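Local coordinates for protein VMS1 (Saccharomyces cerevisiae, PDB 5WHG), which cleaves polypeptidyl-tRNAs downstream of ribosome-associated quality control, releasing incompletely made polypeptides for degradation, and associates with the 60S ribosomal subunit, at residues Lys18-Tyr23 / Thr240-Ala245; Leu176-Ser181 / Glu193-Trp198; Met205-Leu210 / Asn247-Lys252; Pro305-Cys310 / Asn329-Lys334. All blocks are in the same frame, centred on the assembly; numbering follows the deposited sequence.

Contact 1. Residues Lys18-Tyr23 / Thr240-Ala245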
# COMPACT_ATOMS: atom_id res chain seq x y z
N LYS A 18 -18.41 -9.83 6.71
CA LYS A 18 -17.51 -9.32 7.74
C LYS A 18 -16.30 -8.66 7.10
O LYS A 18 -15.96 -8.93 5.94
CB LYS A 18 -17.07 -10.45 8.67
CG LYS A 18 -18.23 -11.27 9.24
CD LYS A 18 -17.74 -12.60 9.76
CE LYS A 18 -17.01 -13.36 8.67
NZ LYS A 18 -16.42 -14.63 9.18
N LYS A 19 -15.63 -7.78 7.86
CA LYS A 19 -14.50 -7.06 7.29
C LYS A 19 -13.42 -8.02 6.79
O LYS A 19 -12.73 -7.72 5.81
CB LYS A 19 -13.91 -6.07 8.30
CG LYS A 19 -13.05 -4.98 7.62
CD LYS A 19 -12.44 -3.97 8.58
CE LYS A 19 -12.01 -2.70 7.83
NZ LYS A 19 -10.71 -2.11 8.28
N ASN A 20 -13.28 -9.18 7.44
CA ASN A 20 -12.30 -10.17 6.99
C ASN A 20 -12.54 -10.62 5.56
O ASN A 20 -11.61 -11.08 4.90
CB ASN A 20 -12.33 -11.38 7.93
CG ASN A 20 -11.04 -11.55 8.71
OD1 ASN A 20 -9.98 -11.14 8.25
ND2 ASN A 20 -11.13 -12.17 9.88
N ASP A 21 -13.78 -10.52 5.08
CA ASP A 21 -14.16 -10.94 3.74
C ASP A 21 -14.05 -9.80 2.72
O ASP A 21 -14.62 -9.91 1.62
CB ASP A 21 -15.59 -11.50 3.73
CG ASP A 21 -15.84 -12.54 4.83
OD1 ASP A 21 -14.91 -13.30 5.19
OD2 ASP A 21 -16.99 -12.61 5.33
N LEU A 22 -13.34 -8.73 3.06
CA LEU A 22 -13.38 -7.49 2.29
C LEU A 22 -12.00 -6.98 1.94
O LEU A 22 -11.88 -5.87 1.39
CB LEU A 22 -14.16 -6.42 3.06
CG LEU A 22 -15.66 -6.71 3.22
CD1 LEU A 22 -16.33 -5.67 4.11
CD2 LEU A 22 -16.35 -6.78 1.86
N TYR A 23 -10.95 -7.73 2.25
CA TYR A 23 -9.60 -7.31 1.91
C TYR A 23 -9.42 -7.35 0.39
O TYR A 23 -9.54 -8.41 -0.23
CB TYR A 23 -8.56 -8.20 2.59
CG TYR A 23 -7.14 -7.68 2.45
CD1 TYR A 23 -6.76 -6.48 3.02
CD2 TYR A 23 -6.19 -8.41 1.77
CE1 TYR A 23 -5.47 -6.02 2.90
CE2 TYR A 23 -4.89 -7.95 1.65
CZ TYR A 23 -4.54 -6.76 2.21
OH TYR A 23 -3.26 -6.30 2.09
N THR A 240 -5.38 -4.33 16.86
CA THR A 240 -6.54 -5.10 16.43
C THR A 240 -6.09 -6.24 15.50
O THR A 240 -4.96 -6.30 15.02
CB THR A 240 -7.56 -4.20 15.72
OG1 THR A 240 -7.10 -3.87 14.40
CG2 THR A 240 -7.77 -2.93 16.52
N LEU A 241 -7.02 -7.18 15.27
CA LEU A 241 -6.72 -8.30 14.39
C LEU A 241 -6.51 -7.83 12.95
O LEU A 241 -5.67 -8.38 12.22
CB LEU A 241 -7.83 -9.35 14.46
CG LEU A 241 -8.04 -10.05 15.81
CD1 LEU A 241 -6.70 -10.51 16.40
CD2 LEU A 241 -8.81 -9.17 16.80
N ILE A 242 -7.27 -6.82 12.52
CA ILE A 242 -7.09 -6.28 11.17
C ILE A 242 -5.72 -5.62 11.03
O ILE A 242 -5.01 -5.82 10.03
CB ILE A 242 -8.26 -5.33 10.85
CG1 ILE A 242 -9.54 -6.15 10.67
CG2 ILE A 242 -8.03 -4.51 9.60
CD1 ILE A 242 -9.49 -7.09 9.48
N GLU A 243 -5.30 -4.85 12.04
CA GLU A 243 -3.96 -4.27 12.01
C GLU A 243 -2.88 -5.32 12.19
O GLU A 243 -1.79 -5.21 11.61
CB GLU A 243 -3.84 -3.19 13.09
CG GLU A 243 -4.59 -1.90 12.78
CD GLU A 243 -5.20 -1.29 14.03
OE1 GLU A 243 -4.93 -1.79 15.14
OE2 GLU A 243 -5.97 -0.31 13.90
N GLN A 244 -3.16 -6.35 12.99
CA GLN A 244 -2.13 -7.35 13.24
C GLN A 244 -1.77 -8.16 12.01
O GLN A 244 -0.76 -8.88 12.03
CB GLN A 244 -2.59 -8.27 14.36
CG GLN A 244 -1.45 -8.79 15.19
CD GLN A 244 -1.93 -9.65 16.32
OE1 GLN A 244 -3.13 -9.74 16.58
NE2 GLN A 244 -0.99 -10.30 17.01
N ALA A 245 -2.55 -8.07 10.93
CA ALA A 245 -2.30 -8.84 9.73
C ALA A 245 -1.54 -8.05 8.67
O ALA A 245 -1.20 -8.62 7.62
CB ALA A 245 -3.63 -9.36 9.15
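Lys19 brings its charged end to Ile242 and meets a methyl group there: NZ lies 3.8 Å from Ile242 CG2. The contact joins a one-turn 3-10 segment near the N terminus to the short, weakly bonded helix 241-244 of the VLRF1 region, which begins with a capping box. A lysine suits such a surface place because its four methylenes can lie along an apolar neighbour while the ammonium group seeks polar or aromatic company. Here CG is anti to the backbone N (chi1 -161°) and the chain stays extended until a bend at its last torsion. CD therefore passes Ile242 CG1 at 4.2 Å, the two side chains crossing at a slant. The ammonium group has a cation-pi partner in Tyr363, on which the Ile242 side chain also rests, so lysine, isoleucine and tyrosine gather in one cluster. Ile242 further rests on Cys359 of helix 351-362, and its CD1 extends to within 4.3 Å of Asn20 OD1, an oxygen that takes a weak hydrogen bond from Arg227. Ile242 has the largest part in the contact: CG2 faces the lysine nitrogen, while the CG1 branch passes the lysine CD and ends near the asparagine. The capping box holds the first turn that carries it. Thr240, at the N-cap, suits the position because its short hydroxyl can fold back on the chain: OG1 accepts from Glu243 N at 3.1 Å, almost straight at 168°. In return, Thr240 N donates to Glu243 OE1 over 3.1 Å, on the anti side of the carboxylate and 35° out of its plane.

Contact 2. Residues Leu176-Ser181 / Glu193-Trp198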
# COMPACT_ATOMS: atom_id res chain seq x y z
N LEU A 176 -20.39 -1.46 -2.41
CA LEU A 176 -19.01 -1.57 -1.95
C LEU A 176 -18.15 -0.52 -2.63
O LEU A 176 -18.20 -0.36 -3.86
CB LEU A 176 -18.46 -2.97 -2.19
CG LEU A 176 -19.06 -4.04 -1.26
CD1 LEU A 176 -18.95 -5.43 -1.86
CD2 LEU A 176 -18.38 -4.02 0.10
N ALA A 177 -17.38 0.21 -1.83
CA ALA A 177 -16.57 1.33 -2.30
C ALA A 177 -15.09 1.01 -2.14
O ALA A 177 -14.70 0.37 -1.15
CB ALA A 177 -16.92 2.61 -1.54
N ILE A 178 -14.29 1.44 -3.11
CA ILE A 178 -12.83 1.28 -3.10
C ILE A 178 -12.19 2.59 -3.56
O ILE A 178 -12.72 3.28 -4.43
CB ILE A 178 -12.41 0.10 -4.00
CG1 ILE A 178 -10.90 -0.13 -3.94
CG2 ILE A 178 -12.80 0.35 -5.45
CD1 ILE A 178 -10.45 -1.39 -4.67
N TYR A 179 -11.04 2.93 -2.96
CA TYR A 179 -10.40 4.22 -3.25
C TYR A 179 -9.81 4.26 -4.66
O TYR A 179 -9.07 3.36 -5.06
CB TYR A 179 -9.29 4.51 -2.24
CG TYR A 179 -9.74 5.12 -0.94
CD1 TYR A 179 -10.16 6.43 -0.88
CD2 TYR A 179 -9.73 4.38 0.23
CE1 TYR A 179 -10.57 7.00 0.31
CE2 TYR A 179 -10.15 4.94 1.44
CZ TYR A 179 -10.57 6.26 1.47
OH TYR A 179 -10.99 6.83 2.66
N LYS A 180 -10.12 5.34 -5.39
CA LYS A 180 -9.60 5.50 -6.75
C LYS A 180 -8.08 5.53 -6.78
O LYS A 180 -7.46 5.05 -7.74
CB LYS A 180 -10.15 6.78 -7.38
CG LYS A 180 -11.59 6.69 -7.84
CD LYS A 180 -12.28 8.05 -7.86
CE LYS A 180 -11.78 8.94 -8.98
NZ LYS A 180 -12.66 10.14 -9.14
N SER A 181 -7.46 6.08 -5.72
CA SER A 181 -6.01 6.15 -5.62
C SER A 181 -5.34 4.79 -5.76
O SER A 181 -4.17 4.72 -6.15
CB SER A 181 -5.63 6.77 -4.28
OG SER A 181 -6.08 8.10 -4.24
N GLU A 193 -11.24 -5.86 -13.88
CA GLU A 193 -10.02 -6.53 -14.32
C GLU A 193 -8.88 -6.32 -13.34
O GLU A 193 -8.06 -7.23 -13.12
CB GLU A 193 -9.65 -6.04 -15.71
CG GLU A 193 -10.64 -6.50 -16.75
CD GLU A 193 -10.34 -5.97 -18.11
OE1 GLU A 193 -9.94 -4.79 -18.22
OE2 GLU A 193 -10.51 -6.75 -19.08
N ALA A 194 -8.81 -5.14 -12.73
CA ALA A 194 -7.78 -4.90 -11.72
C ALA A 194 -8.00 -5.79 -10.50
O ALA A 194 -7.07 -6.46 -10.03
CB ALA A 194 -7.77 -3.42 -11.31
N LEU A 195 -9.24 -5.81 -9.98
CA LEU A 195 -9.56 -6.61 -8.80
C LEU A 195 -9.26 -8.09 -9.01
O LEU A 195 -8.74 -8.76 -8.11
CB LEU A 195 -11.02 -6.42 -8.42
CG LEU A 195 -11.33 -5.09 -7.73
CD1 LEU A 195 -12.82 -4.90 -7.59
CD2 LEU A 195 -10.68 -5.00 -6.37
N THR A 196 -9.57 -8.62 -10.19
CA THR A 196 -9.32 -10.05 -10.38
C THR A 196 -7.82 -10.33 -10.46
O THR A 196 -7.36 -11.36 -9.94
CB THR A 196 -10.07 -10.58 -11.60
OG1 THR A 196 -9.73 -11.95 -11.82
CG2 THR A 196 -9.74 -9.78 -12.84
N PHE A 197 -7.05 -9.43 -11.05
CA PHE A 197 -5.60 -9.61 -11.10
C PHE A 197 -4.97 -9.50 -9.71
O PHE A 197 -4.00 -10.20 -9.41
CB PHE A 197 -4.98 -8.58 -12.05
CG PHE A 197 -3.47 -8.55 -12.00
CD1 PHE A 197 -2.73 -9.50 -12.69
CD2 PHE A 197 -2.81 -7.59 -11.24
CE1 PHE A 197 -1.35 -9.48 -12.63
CE2 PHE A 197 -1.44 -7.57 -11.18
CZ PHE A 197 -0.70 -8.51 -11.87
N TRP A 198 -5.49 -8.60 -8.88
CA TRP A 198 -5.04 -8.51 -7.49
C TRP A 198 -5.30 -9.81 -6.74
O TRP A 198 -4.49 -10.22 -5.90
CB TRP A 198 -5.74 -7.34 -6.80
CG TRP A 198 -5.24 -6.06 -7.32
CD1 TRP A 198 -4.11 -5.88 -8.05
CD2 TRP A 198 -5.84 -4.77 -7.18
NE1 TRP A 198 -3.96 -4.56 -8.38
CE2 TRP A 198 -5.01 -3.85 -7.86
CE3 TRP A 198 -7.00 -4.29 -6.56
CZ2 TRP A 198 -5.30 -2.49 -7.94
CZ3 TRP A 198 -7.28 -2.94 -6.63
CH2 TRP A 198 -6.44 -2.05 -7.32
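Ile178 points its CB from strand 176-179 toward Leu195 and Trp198 on helix 191-198. From CB the CG1 branch runs on anti to the backbone N (chi1 -177°), carrying the chain outward, while CG2 stays back between the backbone N and the carbonyl carbon. CG1 serves as a spacer for CD1, and that methyl makes both contacts with the helix. On one side CD1 meets Leu195 CD2 at 4.0 Å, the two side chains running antiparallel where they pass. It also comes to Trp198 CZ3 at 4.0 Å, at the edge of the indole and near its plane. A beta-branched isoleucine is at home in a strand, and its long arm, met by the leucine and tryptophan side chains, fills the distance between backbones whose nearest CA atoms, in Ile178 and Leu195, are 10.3 Å apart. The indole has Ala194 O above one face, 3.3 Å from the plane and displaced from the ring centre, and it meets Phe25 edge-to-face. Strand 176-179 runs between strands 162-166 and 365-366 of a four-stranded antiparallel sheet; helix 191-198 packs across a face of the sheet, with Leu195 also reaching Phe165 on strand 162-166 and Leu32 on helix 29-34.

Contact 3. Residues Met205-Leu210 / Asn247-Lys252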
# COMPACT_ATOMS: atom_id res chain seq x y z
N MSE A 205 4.53 -10.96 -4.90
CA MSE A 205 5.48 -9.95 -4.44
C MSE A 205 4.91 -8.56 -4.64
O MSE A 205 5.65 -7.57 -4.71
CB MSE A 205 6.81 -10.09 -5.18
CG MSE A 205 7.29 -11.51 -5.32
SE MSE A 205 9.21 -11.57 -5.58
CE MSE A 205 9.37 -10.55 -7.26
N ALA A 206 3.59 -8.49 -4.77
CA ALA A 206 2.91 -7.21 -4.73
C ALA A 206 3.29 -6.47 -3.47
O ALA A 206 3.13 -6.99 -2.36
CB ALA A 206 1.39 -7.42 -4.79
N ILE A 207 3.85 -5.26 -3.63
CA ILE A 207 4.14 -4.38 -2.50
C ILE A 207 3.76 -2.95 -2.86
O ILE A 207 3.71 -2.57 -4.04
CB ILE A 207 5.63 -4.40 -2.08
CG1 ILE A 207 6.52 -3.97 -3.25
CG2 ILE A 207 6.01 -5.75 -1.45
CD1 ILE A 207 8.00 -3.97 -2.94
N SER A 208 3.50 -2.16 -1.82
CA SER A 208 3.33 -0.71 -1.92
C SER A 208 4.18 -0.05 -0.86
O SER A 208 4.57 -0.69 0.14
CB SER A 208 1.85 -0.30 -1.76
OG SER A 208 1.05 -0.82 -2.81
N ALA A 209 4.49 1.23 -1.05
CA ALA A 209 5.24 1.99 -0.05
C ALA A 209 4.34 2.99 0.67
O ALA A 209 3.34 3.46 0.12
CB ALA A 209 6.45 2.69 -0.70
N LEU A 210 4.68 3.32 1.92
CA LEU A 210 3.92 4.28 2.72
C LEU A 210 4.88 5.21 3.46
O LEU A 210 5.78 4.75 4.17
CB LEU A 210 3.00 3.58 3.72
CG LEU A 210 2.12 2.41 3.25
CD1 LEU A 210 1.50 1.68 4.46
CD2 LEU A 210 1.01 2.89 2.38
N ASN A 247 1.52 -6.78 6.88
CA ASN A 247 2.89 -7.28 6.82
C ASN A 247 3.80 -6.18 6.27
O ASN A 247 3.82 -5.91 5.07
CB ASN A 247 2.95 -8.52 5.95
CG ASN A 247 4.32 -9.13 5.93
OD1 ASN A 247 5.20 -8.74 6.70
ND2 ASN A 247 4.51 -10.11 5.07
N PHE A 248 4.57 -5.54 7.17
CA PHE A 248 5.54 -4.52 6.79
C PHE A 248 6.88 -5.21 6.57
O PHE A 248 7.52 -5.63 7.53
CB PHE A 248 5.66 -3.41 7.84
CG PHE A 248 4.59 -2.34 7.76
CD1 PHE A 248 3.71 -2.27 6.69
CD2 PHE A 248 4.47 -1.40 8.78
CE1 PHE A 248 2.71 -1.29 6.64
CE2 PHE A 248 3.49 -0.41 8.74
CZ PHE A 248 2.60 -0.35 7.67
N LEU A 249 7.29 -5.32 5.31
CA LEU A 249 8.57 -5.95 5.00
C LEU A 249 9.72 -5.12 5.55
O LEU A 249 10.70 -5.67 6.05
CB LEU A 249 8.71 -6.14 3.48
CG LEU A 249 7.61 -6.99 2.81
CD1 LEU A 249 7.95 -7.30 1.38
CD2 LEU A 249 7.41 -8.28 3.58
N GLU A 250 9.61 -3.80 5.46
CA GLU A 250 10.52 -2.89 6.16
C GLU A 250 9.69 -1.77 6.79
O GLU A 250 8.57 -1.48 6.35
CB GLU A 250 11.58 -2.31 5.24
CG GLU A 250 12.23 -3.28 4.25
CD GLU A 250 13.28 -4.20 4.86
OE1 GLU A 250 13.54 -4.11 6.08
OE2 GLU A 250 13.86 -5.02 4.11
N HIS A 251 10.25 -1.14 7.81
CA HIS A 251 9.59 0.01 8.41
C HIS A 251 10.62 0.79 9.21
O HIS A 251 11.48 0.19 9.85
CB HIS A 251 8.43 -0.40 9.33
CG HIS A 251 8.88 -1.08 10.57
ND1 HIS A 251 9.07 -0.40 11.76
CD2 HIS A 251 9.23 -2.36 10.80
CE1 HIS A 251 9.52 -1.25 12.67
NE2 HIS A 251 9.62 -2.44 12.12
N LYS A 252 10.52 2.11 9.17
CA LYS A 252 11.42 2.99 9.90
C LYS A 252 10.63 4.17 10.43
O LYS A 252 9.67 4.61 9.78
CB LYS A 252 12.58 3.47 9.01
CG LYS A 252 13.94 3.51 9.70
CD LYS A 252 14.67 2.18 9.53
CE LYS A 252 15.93 2.10 10.41
NZ LYS A 252 16.66 0.80 10.26
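Two close apolar pairs hold this contact together: Ile207 with Leu249, and Leu210 with Phe248. Ile207 CG2 and Leu249 CD1 approach to 3.8 Å, the side chains crossing at about a right angle. With chi1 at 59°, Ile207 turns CG2 anti to the carbonyl carbon, and this branch faces the leucine. In the second pair Leu210 CD1 lies 3.9 Å from Phe248 CE1 and 4.0 Å from Phe248 CZ, so one methyl touches two neighbouring carbons of the ring. Apolar residues suit these places because none of the four brings a polar atom to the packing. The two pairs lie within the VLRF1 region and link non-adjacent strands of one mixed five-stranded sheet: 207-214 and 247-255, with 217-224 between them. Leu249 and Glu250 form a classic beta bulge opposite Ile222 of that middle strand, and the chain turns a corner there. Ile207 and Leu249 both pack on Leu76 of helix 66-76, whose His68 is a zinc ligand; Leu210 and Phe248 instead meet helix 351-362, at Trp358 and Leu354. At and beyond the bulge the contact loosens. Glu250 takes no part in the apolar packing, and its OE2 is probably hydrogen-bonded to Tyr306 OH. His251 and Lys252 are exposed, as befits polar and charged groups on the solvent side. At the other end Met205, modelled as selenomethionine, is partly exposed and its tip turns off toward Asn75 and Val48.

Contact 4. Residues Pro305-Cys310 / Asn329-Lys334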
# COMPACT_ATOMS: atom_id res chain seq x y z
N PRO A 305 15.55 -0.98 -4.07
CA PRO A 305 15.03 -2.15 -4.81
C PRO A 305 13.55 -2.36 -4.60
O PRO A 305 12.83 -2.67 -5.57
CB PRO A 305 15.86 -3.32 -4.26
CG PRO A 305 17.07 -2.70 -3.66
CD PRO A 305 16.66 -1.34 -3.18
N TYR A 306 13.08 -2.21 -3.36
CA TYR A 306 11.65 -2.24 -3.05
C TYR A 306 10.86 -1.17 -3.80
O TYR A 306 9.79 -1.45 -4.35
CB TYR A 306 11.42 -2.03 -1.55
CG TYR A 306 11.90 -3.11 -0.63
CD1 TYR A 306 11.34 -4.38 -0.67
CD2 TYR A 306 12.86 -2.86 0.32
CE1 TYR A 306 11.74 -5.36 0.18
CE2 TYR A 306 13.26 -3.84 1.20
CZ TYR A 306 12.70 -5.09 1.12
OH TYR A 306 13.08 -6.09 1.98
N LEU A 307 11.36 0.09 -3.79
CA LEU A 307 10.62 1.22 -4.36
C LEU A 307 10.44 1.10 -5.87
O LEU A 307 9.42 1.52 -6.41
CB LEU A 307 11.31 2.55 -4.01
CG LEU A 307 11.24 2.94 -2.51
CD1 LEU A 307 12.10 4.17 -2.10
CD2 LEU A 307 9.79 3.13 -2.08
N SER A 308 11.40 0.51 -6.57
CA SER A 308 11.23 0.38 -8.01
C SER A 308 10.24 -0.71 -8.39
O SER A 308 9.71 -0.68 -9.50
CB SER A 308 12.58 0.14 -8.67
OG SER A 308 13.18 -1.00 -8.12
N LYS A 309 9.91 -1.61 -7.46
CA LYS A 309 8.89 -2.63 -7.69
C LYS A 309 7.54 -2.31 -7.03
O LYS A 309 6.65 -3.18 -7.04
CB LYS A 309 9.38 -4.00 -7.18
CG LYS A 309 10.73 -4.43 -7.73
CD LYS A 309 11.22 -5.67 -7.00
CE LYS A 309 12.43 -6.30 -7.69
NZ LYS A 309 13.69 -5.54 -7.41
N CYS A 310 7.34 -1.12 -6.47
CA CYS A 310 6.07 -0.85 -5.78
C CYS A 310 4.96 -0.52 -6.77
O CYS A 310 5.18 0.21 -7.74
CB CYS A 310 6.19 0.30 -4.79
SG CYS A 310 6.92 -0.16 -3.26
N ASN A 329 16.50 15.07 -5.82
CA ASN A 329 17.80 14.40 -5.97
C ASN A 329 17.85 13.08 -5.19
O ASN A 329 18.82 12.79 -4.49
CB ASN A 329 18.93 15.34 -5.55
CG ASN A 329 20.25 14.98 -6.19
OD1 ASN A 329 20.29 14.51 -7.33
ND2 ASN A 329 21.35 15.19 -5.47
N THR A 330 16.80 12.28 -5.33
CA THR A 330 16.72 11.01 -4.61
C THR A 330 16.62 9.83 -5.58
O THR A 330 17.08 9.92 -6.72
CB THR A 330 15.52 11.00 -3.65
OG1 THR A 330 14.31 10.87 -4.40
CG2 THR A 330 15.44 12.29 -2.88
N VAL A 331 16.05 8.71 -5.12
CA VAL A 331 15.77 7.60 -6.02
C VAL A 331 14.34 7.62 -6.57
O VAL A 331 14.02 6.80 -7.44
CB VAL A 331 16.05 6.23 -5.35
CG1 VAL A 331 17.48 6.18 -4.83
CG2 VAL A 331 15.06 5.95 -4.24
N LEU A 332 13.49 8.52 -6.08
CA LEU A 332 12.19 8.79 -6.70
C LEU A 332 12.30 9.96 -7.65
O LEU A 332 12.95 10.97 -7.34
CB LEU A 332 11.12 9.09 -5.65
CG LEU A 332 10.93 7.96 -4.63
CD1 LEU A 332 9.82 8.27 -3.62
CD2 LEU A 332 10.67 6.65 -5.35
N ASN A 333 11.67 9.85 -8.80
CA ASN A 333 11.62 10.96 -9.74
C ASN A 333 10.31 11.70 -9.58
O ASN A 333 9.26 11.09 -9.36
CB ASN A 333 11.80 10.47 -11.17
CG ASN A 333 13.06 9.63 -11.33
OD1 ASN A 333 12.99 8.47 -11.77
ND2 ASN A 333 14.21 10.19 -10.92
N LYS A 334 10.39 13.03 -9.64
CA LYS A 334 9.20 13.85 -9.63
C LYS A 334 8.35 13.53 -10.86
O LYS A 334 8.88 13.21 -11.93
CB LYS A 334 9.57 15.33 -9.57
CG LYS A 334 8.60 16.19 -8.76
CD LYS A 334 8.60 17.65 -9.24
CE LYS A 334 7.24 18.31 -9.02
NZ LYS A 334 7.05 19.55 -9.84
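The closing turn of helix 304-308 packs against an irregular loop that opens with an ST turn, and Leu307 makes the contact. Its CD1 lies 4.1 Å from Val331 CG2 and 4.3 Å from Leu332 CD2, so a single methyl faces two consecutive residues of the loop. Leu307 and Val331 cross at about a right angle. A leucine fits here because its fork serves two directions: besides the loop, the side chain touches Ala209 and Phe211 of strand 207-214. In Val331 a chi1 of -56° puts CG2 where it faces Leu307 CD1, and this compact branched residue also rests on Leu300 of helix 292-302, as Leu307 does. Leu332 sets off across the line of contact, yet its CD2 reaches the helix. Threonine is well placed just ahead of this pair, since its hydroxyl can engage the chain two residues on: Leu332 N donates to Thr330 OG1 at 3.0 Å and 148°. The same oxygen is hydrogen-bonded to Phe326 O. On the helix, Ser308 OG folds back to give a bond to Pro305 O at 3.1 Å, arriving well above the carbonyl plane, 42° out of it. Arg338 ties the end of the helix and the chain just after it to the run into strand 339-340, its NH1 bonding both Leu307 O and Cys310 O. The 329-334 loop belongs to the connection, with helix 320-323, between parallel strands 313-316 and 339-340, consistent with a beta-alpha-beta crossover in a mixed alpha/beta domain.

From the N terminus, contact 1 opens first and spans a long loop, closing only at helix 241-244, to which it ties the N-terminal segment. Contact 2 is nested inside that loop and closes a short excursion, joining strand 176-179 of the antiparallel sheet to helix 191-198; the two touch where Leu22 CD2 meets Leu176 CD2 at 3.9 Å. Contact 3 also opens within the loop but closes just after it, so contacts 1 and 3 cross; it joins two strands of the mixed sheet. Contact 4 follows in series, joining helix 304-308 to the loop before strand 339-340, and meets contact 3 through Ala209 CB and Leu307 CD2, 3.6 Å apart.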